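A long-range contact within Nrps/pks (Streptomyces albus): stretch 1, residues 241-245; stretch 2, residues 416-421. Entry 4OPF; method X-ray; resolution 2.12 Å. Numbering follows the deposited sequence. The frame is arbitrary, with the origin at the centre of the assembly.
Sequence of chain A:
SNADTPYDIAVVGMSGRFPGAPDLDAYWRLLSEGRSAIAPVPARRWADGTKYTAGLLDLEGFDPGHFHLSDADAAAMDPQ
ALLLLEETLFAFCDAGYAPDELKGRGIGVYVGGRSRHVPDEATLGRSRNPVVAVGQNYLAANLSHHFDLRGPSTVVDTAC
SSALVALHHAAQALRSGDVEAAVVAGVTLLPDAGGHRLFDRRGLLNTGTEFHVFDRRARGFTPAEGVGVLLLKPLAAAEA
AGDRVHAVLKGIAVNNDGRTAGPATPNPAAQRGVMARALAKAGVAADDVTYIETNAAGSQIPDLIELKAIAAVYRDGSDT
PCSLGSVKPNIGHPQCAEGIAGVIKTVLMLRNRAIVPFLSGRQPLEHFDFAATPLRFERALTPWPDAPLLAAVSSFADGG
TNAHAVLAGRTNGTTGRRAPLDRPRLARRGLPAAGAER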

# COMPACT_ATOMS: atom_id res chain seq x y z
N ALA A 241 -9.66 13.42 22.88
CA ALA A 241 -11.05 13.56 22.46
C ALA A 241 -12.01 12.76 23.31
O ALA A 241 -13.19 12.79 23.06
N GLY A 242 -11.52 12.03 24.29
CA GLY A 242 -12.38 11.16 25.06
C GLY A 242 -12.87 9.93 24.30
O GLY A 242 -13.91 9.37 24.66
N ASP A 243 -12.11 9.46 23.30
CA ASP A 243 -12.52 8.27 22.58
C ASP A 243 -12.43 7.03 23.43
O ASP A 243 -11.61 6.94 24.33
N ARG A 244 -13.21 6.02 23.08
CA ARG A 244 -12.98 4.67 23.59
C ARG A 244 -11.60 4.18 23.09
O ARG A 244 -11.15 4.54 21.98
N VAL A 245 -10.86 3.48 23.93
CA VAL A 245 -9.63 2.89 23.51
C VAL A 245 -9.71 1.44 23.90
O VAL A 245 -9.54 1.12 25.06
N GLY A 416 -11.82 7.39 28.02
CA GLY A 416 -12.73 6.28 27.89
C GLY A 416 -14.19 6.62 27.58
O GLY A 416 -14.90 5.76 27.08
N ARG A 417 -14.61 7.88 27.83
CA ARG A 417 -16.04 8.32 27.82
C ARG A 417 -16.60 9.04 26.54
O ARG A 417 -16.89 10.23 26.54
N ARG A 418 -16.68 8.28 25.45
CA ARG A 418 -17.59 8.48 24.35
C ARG A 418 -18.32 7.14 24.37
O ARG A 418 -17.72 6.12 24.64
N ALA A 419 -19.61 7.12 24.11
CA ALA A 419 -20.38 5.90 24.26
C ALA A 419 -20.66 5.34 22.87
O ALA A 419 -20.89 6.11 21.96
N PRO A 420 -20.70 4.02 22.74
CA PRO A 420 -21.11 3.45 21.47
C PRO A 420 -22.52 3.87 21.03
O PRO A 420 -23.37 4.03 21.87
N LEU A 421 -22.75 4.08 19.75
CA LEU A 421 -24.09 4.31 19.26
C LEU A 421 -24.71 2.95 18.99
O LEU A 421 -24.00 2.01 18.65

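Two loop segments far apart in sequence meet here over a small area, burying 338 Å² between them, and no direct hydrogen bond joins one to the other. What holds them together is van der Waals contact, a long salt bridge and one bridging water.

Gly-242 lies at the close approach of the two backbones. It follows the C-terminal end of a helix, in a Schellman motif, with phi at 71°, a value glycine adopts more readily than residues bearing a CB. Its carbonyl is directed at the other stretch: Gly-242 O lies 3.3 Å from Arg-417 C and 3.1 Å from Arg-418 N. The second distance looks like a hydrogen bond, but the angle is poor. Arg-418 N instead makes a weak bond within its own stretch, 3.5 Å from Arg-418 N to Gly-416 O.

Asp-243 and Arg-418 form the charged pair. The CA-to-CB bond of Asp-243 points away from the second stretch, yet the m rotamer, with chi1 at -66°, leaves the carboxylate nearer to it than that bond would suggest. Arg-418 does the reverse, its CA-to-CB bond pointing toward the first stretch. With chi1 and chi2 both t, the chain runs out in extended form and carries its methylene CD past the aspartate, 3.7 Å from Arg-418 CD to Asp-243 OD1. Chi3, at -126°, then falls between wells, and chi4 is near -90°. The salt bridge is long, 3.7 Å between Asp-243 OD1 and Arg-418 NE, and the carboxylate approaches the guanidinium obliquely. This is a loose electrostatic pairing; both carboxylate oxygens and both terminal nitrogens of the arginine are hydrogen-bonded elsewhere in the structure.

Arg-244 has the largest area covered by the opposing stretch. Its CA-to-CB bond points sideways, so the rotamer must bring the rest of the chain across. Chi1 in m places Arg-244 CG 3.2 Å from Arg-418 O, a tight contact between a methylene and a carbonyl; chi2 in t then extends the chain. Chi3 in p bends the chain, and the planar guanidinium comes to lie with Pro-420 CG over one face, while Arg-244 NH1 is 3.8 Å from Pro-420 CB. Arginine suits this site because its long aliphatic stem can pack against backbone while its flat end rests on a nonpolar ring; the proline, with its C-gamma endo pucker, offers a compact, rigid surface for it.

At Gly-416 the polar link is made through water. Asp-243 O and Gly-416 N are 3.7 Å apart, and water 1 joins them: it donates to Asp-243 O at 2.9 Å and accepts from Gly-416 N at 2.8 Å, satisfying both backbone groups. There would be room for a CB at Gly-416, so packing here does not demand glycine.

The CA-to-CB bond of Arg-417, by contrast, points away from the first stretch. Its side chain is poorly ordered, and its nearest approach to the first stretch is 4.9 Å, from Arg-417 CG to Gly-242 O.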

# COMPACT_ATOMS: atom_id res chain seq x y z
CB ALA A 241 -11.21 13.17 21.00
CB ASP A 243 -11.69 8.07 21.30
CG ASP A 243 -11.94 9.17 20.26
OD1 ASP A 243 -13.09 9.67 20.13
OD2 ASP A 243 -10.97 9.55 19.58
CB ARG A 244 -14.08 3.76 23.04
CG ARG A 244 -15.52 4.27 23.25
CD ARG A 244 -16.54 3.27 22.76
NE ARG A 244 -16.66 2.15 23.67
CZ ARG A 244 -17.12 0.95 23.37
NH1 ARG A 244 -17.50 0.67 22.13
NH2 ARG A 244 -17.18 0.01 24.30
CB VAL A 245 -8.41 3.52 24.21
CG1 VAL A 245 -7.15 2.79 23.78
CG2 VAL A 245 -8.30 5.00 23.91
CB ARG A 417 -16.31 9.19 29.06
CG ARG A 417 -15.33 10.36 29.24
CD ARG A 417 -15.92 11.50 30.07
NE ARG A 417 -14.90 12.24 30.83
CZ ARG A 417 -15.09 13.41 31.45
NH1 ARG A 417 -14.08 13.97 32.11
NH2 ARG A 417 -16.26 14.04 31.41
CB ARG A 418 -16.84 8.62 23.02
CG ARG A 418 -17.57 9.37 21.93
CD ARG A 418 -16.70 9.57 20.70
NE ARG A 418 -16.60 10.96 20.28
CZ ARG A 418 -17.41 11.59 19.42
NH1 ARG A 418 -17.17 12.86 19.13
NH2 ARG A 418 -18.44 11.01 18.81
CB ALA A 419 -21.70 6.22 24.95
CB PRO A 420 -21.03 1.94 21.72
CG PRO A 420 -21.12 1.75 23.21
CD PRO A 420 -20.67 3.03 23.84
CB LEU A 421 -24.08 5.16 17.99
CG LEU A 421 -23.33 6.47 18.16
CD1 LEU A 421 -23.28 7.27 16.86
CD2 LEU A 421 -24.02 7.32 19.21
O HOH W 1 -9.68 7.96 26.28